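Local coordinates for protein methanogen homoaconitase small subunit (Methanocaldococcus jannaschii, PDB 2PKP) that forms, with a large subunit, a heterotetrameric hydro-lyase that reversibly dehydrates (R)-homocitrate to cis-homoaconitate and hydrates the latter to homoisocitrate, at residues H8-D13 with D53-G58; I83-A88 with N106-K111; D17-G22 with H36-I41. All blocks are in the same frame, centred on the assembly; numbering follows the deposited sequence.

Contact 1: residues H8-D13 with D53-G58; sequences HKFGDD and DVIVAG. With ZN (zinc ion), chain B.
H8 and K9 pair with I55 and V56 as parallel neighbours in the mixed sheet of the aconitase-type swivel domain, and the chain that leaves this pairing carries a zinc ligand, D13. H8 grips the other strand with both backbone groups: H8 N donates to V54 O at 2.9 Å, and H8 O accepts from V56 N at 2.9 Å through an almost straight bond (174° at the hydrogen). F10 N then reaches V56 O at 2.8 Å. At the next step the bonding shifts by one residue, because G58 N is taken by G11 O at 2.9 Å and not by F10 O, which instead receives a CA-H...O contact from A57 CA.

Glycine suits position 58, since a beta carbon there would collide with D12 OD1 and crowd G11 O. Instead, D12 OD1 lies 3.4 Å from G58 CA while accepting a hydrogen bond from E59 N. F10 CG lies beside the backbone N, anti to the carbonyl carbon (chi1 -61°), and F10 CD2 meets the CG2 branch of I55 at 3.9 Å. Beyond the pairing, the zinc ion is held unevenly by D13 OD1 at 2.1 Å and D13 OD2 at 2.5 Å. A water and C63 SG are the other ligands, and N60 ND2 bonds to D13 OD1.

K9 and V56 point to one face of the sheet, where the extended K9 chain carries its ammonium to the carbonyls of I110 and T107. H8 and I55 occupy the other face, with H8 and F45 meeting edge-to-face. Strand 2-9 is central in the sheet, while strand 54-57 is bonded on its far side to strand 81-84, and F10 packs on M38 and I41 of the loop between helices 30-34 and 45-48.

Contact 2: residues I83-A88 with N106-K111; sequences IAKSFA and NTDEIK
T107 and D108, in the short 3-10 turn that follows strand 101-104, fit against I83 and K85 at the end of strand 81-84. An Asx turn opens the 3-10 segment: N106 OD1 accepts from D108 N at 3.2 Å, with the N-H coming from above the amide carbonyl plane.

T107 serves two environments through its two branches. Its methyl CG2 packs on I83 CG2 at 3.8 Å and also touches A84 CA, the side chains of I83 and T107 running past each other in opposite directions. Its hydroxyl, set between the backbone N and the carbonyl carbon (chi1 59°), bonds to A57 O, and the methylene CG of K85 passes 3.4 Å from T107 OG1. Next to this pair, I83 CD1 approaches I110 CD1 at 4.3 Å.

The K85 chain, fully extended beyond CG, is long enough to pass T107 and reach D108, whose side chain it crosses at about a right angle. K85 NZ forms a salt bridge with D108 OD1 at 2.7 Å, meeting it on the syn side but 33° out of the carboxylate plane; the bond from K85 NZ to D108 OD2, at 2.9 Å, is weak.

The chemistry is therefore graded, with buried aliphatic branches, a threonine hydroxyl whose polarity is satisfied by a strand carbonyl, and an ion pair at the more exposed side, where D108 lies at the surface and water probably weakens the pair's net contribution.

Contact 3: residues D17-G22 with H36-I41; sequences DAIIPG and HCMAGI
A18 and I19, the last residues of helix 16-19, offer their carbonyls to the loop 36-41. M38 N donates to I19 O at 2.6 Å and G40 N to A18 O at 2.8 Å, so the helix end is met by M38 N, inside a type II turn from H36 to A39, and by G40 N, just past it. M38 takes the left-handed backbone conformation (phi 64°) that suits the third position of this turn.

The side chains fill in around these bonds. The M38 chain is bent at chi2 and chi3; M38 SD lies 4.0 Å from I19 CG1, the two chains side by side and pointing the same way, and a flexible thioether suits so tight a bend. In I20, chi2 (67°) turns CD1 toward H36, where I20 CD1 comes within 4.1 Å of H36 CB. The H36 ring itself stacks on Y24. The CG2 branch of I41, anti to the carbonyl carbon, touches the small methyl of A18, CB, at 3.8 Å.

P21 sets CG and CD of its ring against the loop at A39 and G40: P21 CG is 3.8 Å from G40 N, and P21 CD is 4.4 Å from A39 CB. An alanine here would lose CG and CD, and would probably open a gap beside A39 and G40 and let the backbone at this point turn more freely. Glycine at 40 is equally fitting, since a beta carbon would strike A18 CA and D17 O.

Across the contact, then, the hydrogen bonds are entirely between backbones, and the side chains contribute apolar fit, so the match probably depends on shape and turn geometry rather than on charge.

Contacts 1 and 2 share the sheet, their centres about 7 Å apart, and are stitched together by two probable hydrogen bonds: K9 NZ to I110 O and A57 O to T107 OG1, both 2.7 Å. Contact 3, whose centre is about 13 Å from that of contact 1, meets it chiefly through F10, with F10 CD1 at 3.3 Å from I41 CD1 and F10 CZ at 3.7 Å from M38 CE. Contacts 2 and 3 do not touch, their nearest atoms about 8 Å apart. Contact 1 holds the zinc ligand D13; the D17 side chain is about 9 Å from the metal, and that of I20 about 10 Å from the side chain of R26, critical for substrate specificity.

Contact 1: residues H8-D13 with D53-G58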
loop_
_atom_site.group_PDB
_atom_site.type_symbol
_atom_site.label_atom_id
_atom_site.label_comp_id
_atom_site.label_asym_id
_atom_site.label_seq_id
_atom_site.Cartn_x
_atom_site.Cartn_y
_atom_site.Cartn_z
ATOM N N HIS A 8 5.080 -15.041 4.584
ATOM C CA HIS A 8 6.417 -15.617 4.479
ATOM C C HIS A 8 6.797 -15.846 5.930
ATOM O O HIS A 8 7.060 -14.899 6.672
ATOM C CB HIS A 8 7.381 -14.650 3.792
ATOM C CG HIS A 8 7.035 -14.381 2.359
ATOM N ND1 HIS A 8 6.175 -13.373 1.974
ATOM C CD2 HIS A 8 7.395 -15.022 1.223
ATOM C CE1 HIS A 8 6.024 -13.404 0.663
ATOM N NE2 HIS A 8 6.751 -14.395 0.182
ATOM N N LYS A 9 6.791 -17.112 6.331
ATOM C CA LYS A 9 7.051 -17.475 7.712
ATOM C C LYS A 9 8.492 -17.758 8.124
ATOM O O LYS A 9 9.223 -18.481 7.452
ATOM C CB LYS A 9 6.178 -18.668 8.105
ATOM C CG LYS A 9 6.325 -19.008 9.569
ATOM C CD LYS A 9 5.284 -19.971 10.074
ATOM C CE LYS A 9 5.294 -19.973 11.607
ATOM N NZ LYS A 9 4.252 -20.847 12.177
ATOM N N PHE A 10 8.862 -17.191 9.265
ATOM C CA PHE A 10 10.190 -17.343 9.845
ATOM C C PHE A 10 10.023 -17.752 11.311
ATOM O O PHE A 10 8.917 -17.674 11.860
ATOM C CB PHE A 10 10.940 -16.018 9.741
ATOM C CG PHE A 10 11.145 -15.555 8.328
ATOM C CD1 PHE A 10 12.301 -15.895 7.629
ATOM C CD2 PHE A 10 10.175 -14.792 7.686
ATOM C CE1 PHE A 10 12.489 -15.480 6.308
ATOM C CE2 PHE A 10 10.350 -14.372 6.364
ATOM C CZ PHE A 10 11.508 -14.715 5.674
ATOM N N GLY A 11 11.117 -18.184 11.940
ATOM C CA GLY A 11 11.055 -18.618 13.326
ATOM C C GLY A 11 11.265 -17.558 14.390
ATOM O O GLY A 11 10.902 -16.391 14.217
ATOM N N ASP A 12 11.845 -17.979 15.511
ATOM C CA ASP A 12 12.117 -17.089 16.636
ATOM C C ASP A 12 13.433 -16.341 16.485
ATOM O O ASP A 12 14.321 -16.743 15.733
ATOM C CB ASP A 12 12.171 -17.871 17.958
ATOM C CG ASP A 12 10.848 -18.517 18.324
ATOM O OD1 ASP A 12 9.796 -17.858 18.183
ATOM O OD2 ASP A 12 10.863 -19.682 18.772
ATOM N N ASP A 13 13.531 -15.237 17.213
ATOM C CA ASP A 13 14.721 -14.408 17.252
ATOM C C ASP A 13 15.322 -13.984 15.922
ATOM O O ASP A 13 16.541 -14.035 15.747
ATOM C CB ASP A 13 15.802 -15.105 18.083
ATOM C CG ASP A 13 16.837 -14.135 18.610
ATOM O OD1 ASP A 13 16.427 -13.147 19.252
ATOM O OD2 ASP A 13 18.047 -14.355 18.388
ATOM N N ASP A 53 2.640 -8.472 0.293
ATOM C CA ASP A 53 2.868 -9.657 1.109
ATOM C C ASP A 53 3.105 -9.294 2.570
ATOM O O ASP A 53 3.223 -8.119 2.926
ATOM C CB ASP A 53 4.054 -10.463 0.575
ATOM C CG ASP A 53 3.694 -11.276 -0.649
ATOM O OD1 ASP A 53 2.494 -11.336 -0.994
ATOM O OD2 ASP A 53 4.608 -11.869 -1.254
ATOM N N VAL A 54 3.179 -10.318 3.409
ATOM C CA VAL A 54 3.353 -10.127 4.839
ATOM C C VAL A 54 4.407 -11.066 5.413
ATOM O O VAL A 54 4.460 -12.244 5.064
ATOM C CB VAL A 54 2.000 -10.378 5.572
ATOM C CG1 VAL A 54 2.157 -10.203 7.069
ATOM C CG2 VAL A 54 0.937 -9.429 5.024
ATOM N N ILE A 55 5.250 -10.534 6.289
ATOM C CA ILE A 55 6.266 -11.346 6.939
ATOM C C ILE A 55 5.627 -11.829 8.226
ATOM O O ILE A 55 5.001 -11.052 8.945
ATOM C CB ILE A 55 7.528 -10.534 7.298
ATOM C CG1 ILE A 55 8.311 -10.182 6.028
ATOM C CG2 ILE A 55 8.394 -11.342 8.264
ATOM C CD1 ILE A 55 9.490 -9.270 6.277
ATOM N N VAL A 56 5.770 -13.115 8.500
ATOM C CA VAL A 56 5.211 -13.713 9.701
ATOM C C VAL A 56 6.365 -14.366 10.463
ATOM O O VAL A 56 7.151 -15.117 9.882
ATOM C CB VAL A 56 4.132 -14.753 9.318
ATOM C CG1 VAL A 56 3.573 -15.432 10.567
ATOM C CG2 VAL A 56 3.015 -14.057 8.536
ATOM N N ALA A 57 6.491 -14.065 11.752
ATOM C CA ALA A 57 7.588 -14.631 12.530
ATOM C C ALA A 57 7.209 -15.052 13.940
ATOM O O ALA A 57 6.078 -14.843 14.394
ATOM C CB ALA A 57 8.745 -13.644 12.584
ATOM N N GLY A 58 8.178 -15.643 14.628
ATOM C CA GLY A 58 7.961 -16.106 15.983
ATOM C C GLY A 58 8.222 -15.037 17.022
ATOM O O GLY A 58 7.824 -13.883 16.865
HETATM ZN ZN ZN B . 18.205 -12.116 19.467
HETATM O O HOH W 1 19.602 -12.139 18.086
#

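Contact 2: residues I83-A88 with N106-K111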
loop_
_atom_site.group_PDB
_atom_site.type_symbol
_atom_site.label_atom_id
_atom_site.label_comp_id
_atom_site.label_asym_id
_atom_site.label_seq_id
_atom_site.Cartn_x
_atom_site.Cartn_y
_atom_site.Cartn_z
ATOM N N ILE A 83 3.707 -9.807 11.139
ATOM C CA ILE A 83 2.961 -10.464 12.199
ATOM C C ILE A 83 3.943 -11.321 12.989
ATOM O O ILE A 83 4.648 -12.146 12.410
ATOM C CB ILE A 83 1.854 -11.375 11.625
ATOM C CG1 ILE A 83 0.958 -10.578 10.673
ATOM C CG2 ILE A 83 1.013 -11.955 12.761
ATOM C CD1 ILE A 83 -0.067 -11.450 9.930
ATOM N N ALA A 84 3.995 -11.128 14.300
ATOM C CA ALA A 84 4.903 -11.915 15.132
ATOM C C ALA A 84 4.297 -12.171 16.510
ATOM O O ALA A 84 3.310 -11.532 16.889
ATOM C CB ALA A 84 6.249 -11.190 15.276
ATOM N N LYS A 85 4.886 -13.112 17.249
ATOM C CA LYS A 85 4.417 -13.423 18.596
ATOM C C LYS A 85 4.837 -12.280 19.512
ATOM O O LYS A 85 4.131 -11.937 20.454
ATOM C CB LYS A 85 5.017 -14.737 19.097
ATOM C CG LYS A 85 4.518 -15.974 18.373
ATOM C CD LYS A 85 5.066 -17.235 19.029
ATOM C CE LYS A 85 4.607 -18.488 18.313
ATOM N NZ LYS A 85 5.155 -19.713 18.960
ATOM N N SER A 86 6.004 -11.704 19.230
ATOM C CA SER A 86 6.511 -10.568 19.993
ATOM C C SER A 86 7.565 -9.832 19.168
ATOM O O SER A 86 8.179 -10.407 18.264
ATOM C CB SER A 86 7.092 -11.012 21.343
ATOM O OG SER A 86 8.193 -11.887 21.184
ATOM N N PHE A 87 7.766 -8.555 19.483
ATOM C CA PHE A 87 8.716 -7.715 18.762
ATOM C C PHE A 87 9.762 -7.093 19.670
ATOM O O PHE A 87 9.450 -6.662 20.782
ATOM C CB PHE A 87 7.988 -6.558 18.074
ATOM C CG PHE A 87 7.122 -6.968 16.921
ATOM C CD1 PHE A 87 7.661 -7.108 15.646
ATOM C CD2 PHE A 87 5.756 -7.178 17.100
ATOM C CE1 PHE A 87 6.856 -7.444 14.562
ATOM C CE2 PHE A 87 4.938 -7.515 16.022
ATOM C CZ PHE A 87 5.489 -7.647 14.750
ATOM N N ALA A 88 11.000 -7.029 19.188
ATOM C CA ALA A 88 12.053 -6.381 19.952
ATOM C C ALA A 88 11.556 -4.941 20.106
ATOM O O ALA A 88 10.987 -4.362 19.172
ATOM C CB ALA A 88 13.372 -6.417 19.182
ATOM N N ASN A 106 -0.602 -15.233 17.623
ATOM C CA ASN A 106 0.014 -16.542 17.790
ATOM C C ASN A 106 0.324 -17.047 16.386
ATOM O O ASN A 106 -0.514 -17.683 15.742
ATOM C CB ASN A 106 -0.923 -17.522 18.501
ATOM C CG ASN A 106 -0.295 -18.898 18.666
ATOM O OD1 ASN A 106 0.884 -19.102 18.346
ATOM N ND2 ASN A 106 -1.074 -19.848 19.164
ATOM N N THR A 107 1.535 -16.768 15.916
ATOM C CA THR A 107 1.919 -17.162 14.573
ATOM C C THR A 107 2.098 -18.654 14.349
ATOM O O THR A 107 2.409 -19.069 13.238
ATOM C CB THR A 107 3.183 -16.426 14.114
ATOM O OG1 THR A 107 4.255 -16.705 15.016
ATOM C CG2 THR A 107 2.932 -14.931 14.075
ATOM N N ASP A 108 1.926 -19.467 15.388
ATOM C CA ASP A 108 2.027 -20.913 15.184
ATOM C C ASP A 108 0.815 -21.309 14.321
ATOM O O ASP A 108 0.808 -22.356 13.679
ATOM C CB ASP A 108 1.968 -21.686 16.514
ATOM C CG ASP A 108 3.205 -21.481 17.382
ATOM O OD1 ASP A 108 4.271 -21.100 16.852
ATOM O OD2 ASP A 108 3.109 -21.722 18.606
ATOM N N GLU A 109 -0.202 -20.448 14.306
ATOM C CA GLU A 109 -1.422 -20.695 13.543
ATOM C C GLU A 109 -1.245 -20.404 12.062
ATOM O O GLU A 109 -2.123 -20.712 11.256
ATOM C CB GLU A 109 -2.573 -19.827 14.074
ATOM C CG GLU A 109 -2.961 -20.075 15.529
ATOM C CD GLU A 109 -3.634 -21.427 15.760
ATOM O OE1 GLU A 109 -3.959 -22.118 14.776
ATOM O OE2 GLU A 109 -3.850 -21.792 16.935
ATOM N N ILE A 110 -0.115 -19.806 11.705
ATOM C CA ILE A 110 0.154 -19.450 10.318
ATOM C C ILE A 110 1.330 -20.224 9.729
ATOM O O ILE A 110 2.384 -20.347 10.359
ATOM C CB ILE A 110 0.437 -17.939 10.190
ATOM C CG1 ILE A 110 -0.717 -17.141 10.813
ATOM C CG2 ILE A 110 0.625 -17.569 8.725
ATOM C CD1 ILE A 110 -0.439 -15.645 10.945
ATOM N N LYS A 111 1.140 -20.733 8.516
ATOM C CA LYS A 111 2.174 -21.498 7.832
ATOM C C LYS A 111 2.704 -20.709 6.654
ATOM O O LYS A 111 2.010 -19.848 6.115
ATOM C CB LYS A 111 1.614 -22.833 7.334
ATOM C CG LYS A 111 1.145 -23.762 8.437
ATOM C CD LYS A 111 2.307 -24.179 9.323
ATOM C CE LYS A 111 1.870 -25.202 10.369
ATOM N NZ LYS A 111 3.030 -25.718 11.164
#

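Contact 3: residues D17-G22 with H36-I41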
loop_
_atom_site.group_PDB
_atom_site.type_symbol
_atom_site.label_atom_id
_atom_site.label_comp_id
_atom_site.label_asym_id
_atom_site.label_seq_id
_atom_site.Cartn_x
_atom_site.Cartn_y
_atom_site.Cartn_z
ATOM N N ASP A 17 20.369 -8.355 11.776
ATOM C CA ASP A 17 21.381 -8.815 10.823
ATOM C C ASP A 17 20.811 -9.829 9.844
ATOM O O ASP A 17 21.247 -9.911 8.697
ATOM C CB ASP A 17 22.581 -9.418 11.553
ATOM C CG ASP A 17 23.468 -8.358 12.163
ATOM O OD1 ASP A 17 23.952 -7.489 11.406
ATOM O OD2 ASP A 17 23.676 -8.391 13.393
ATOM N N ALA A 18 19.839 -10.605 10.308
ATOM C CA ALA A 18 19.188 -11.588 9.457
ATOM C C ALA A 18 18.286 -10.815 8.498
ATOM O O ALA A 18 18.176 -11.151 7.322
ATOM C CB ALA A 18 18.357 -12.544 10.299
ATOM N N ILE A 19 17.661 -9.761 9.016
ATOM C CA ILE A 19 16.761 -8.929 8.230
ATOM C C ILE A 19 17.509 -8.137 7.158
ATOM O O ILE A 19 17.069 -8.055 6.010
ATOM C CB ILE A 19 15.979 -7.956 9.151
ATOM C CG1 ILE A 19 15.064 -8.759 10.081
ATOM C CG2 ILE A 19 15.169 -6.964 8.322
ATOM C CD1 ILE A 19 14.389 -7.923 11.148
ATOM N N ILE A 20 18.636 -7.551 7.539
ATOM C CA ILE A 20 19.450 -6.773 6.610
ATOM C C ILE A 20 20.904 -6.810 7.083
ATOM O O ILE A 20 21.335 -5.983 7.882
ATOM C CB ILE A 20 18.946 -5.301 6.513
ATOM C CG1 ILE A 20 19.815 -4.506 5.534
ATOM C CG2 ILE A 20 18.939 -4.648 7.882
ATOM C CD1 ILE A 20 19.687 -4.949 4.094
ATOM N N PRO A 21 21.673 -7.796 6.601
ATOM C CA PRO A 21 23.085 -7.976 6.955
ATOM C C PRO A 21 23.889 -6.680 7.014
ATOM O O PRO A 21 23.774 -5.822 6.139
ATOM C CB PRO A 21 23.581 -8.924 5.877
ATOM C CG PRO A 21 22.387 -9.814 5.687
ATOM C CD PRO A 21 21.248 -8.818 5.628
ATOM N N GLY A 22 24.705 -6.556 8.057
ATOM C CA GLY A 22 25.525 -5.371 8.253
ATOM C C GLY A 22 26.266 -4.821 7.045
ATOM O O GLY A 22 26.281 -3.607 6.843
ATOM N N HIS A 36 17.832 -6.805 -0.284
ATOM C CA HIS A 36 18.499 -7.806 0.541
ATOM C C HIS A 36 17.745 -8.085 1.832
ATOM O O HIS A 36 18.318 -8.548 2.816
ATOM C CB HIS A 36 19.937 -7.380 0.840
ATOM C CG HIS A 36 20.790 -7.296 -0.389
ATOM N ND1 HIS A 36 20.958 -6.128 -1.098
ATOM C CD2 HIS A 36 21.435 -8.260 -1.089
ATOM C CE1 HIS A 36 21.668 -6.373 -2.184
ATOM N NE2 HIS A 36 21.971 -7.659 -2.204
ATOM N N CYS A 37 16.445 -7.811 1.812
ATOM C CA CYS A 37 15.602 -8.039 2.971
ATOM C C CYS A 37 15.568 -9.526 3.314
ATOM O O CYS A 37 15.352 -10.366 2.440
ATOM C CB CYS A 37 14.184 -7.533 2.694
ATOM S SG CYS A 37 13.090 -7.616 4.130
ATOM N N MET A 38 15.785 -9.840 4.588
ATOM C CA MET A 38 15.786 -11.223 5.077
ATOM C C MET A 38 16.905 -12.083 4.481
ATOM O O MET A 38 16.924 -13.301 4.679
ATOM C CB MET A 38 14.444 -11.910 4.787
ATOM C CG MET A 38 13.221 -11.128 5.216
ATOM S SD MET A 38 13.325 -10.603 6.928
ATOM C CE MET A 38 13.132 -12.150 7.774
ATOM N N ALA A 39 17.831 -11.459 3.757
ATOM C CA ALA A 39 18.930 -12.194 3.130
ATOM C C ALA A 39 19.785 -12.926 4.154
ATOM O O ALA A 39 20.502 -13.863 3.810
ATOM C CB ALA A 39 19.800 -11.246 2.312
ATOM N N GLY A 40 19.696 -12.497 5.410
ATOM C CA GLY A 40 20.465 -13.118 6.471
ATOM C C GLY A 40 20.067 -14.551 6.773
ATOM O O GLY A 40 20.888 -15.332 7.249
ATOM N N ILE A 41 18.811 -14.905 6.511
ATOM C CA ILE A 41 18.355 -16.264 6.765
ATOM C C ILE A 41 17.723 -16.927 5.546
ATOM O O ILE A 41 17.660 -18.153 5.466
ATOM C CB ILE A 41 17.365 -16.320 7.954
ATOM C CG1 ILE A 41 16.298 -15.241 7.811
ATOM C CG2 ILE A 41 18.121 -16.147 9.263
ATOM C CD1 ILE A 41 15.302 -15.232 8.957
#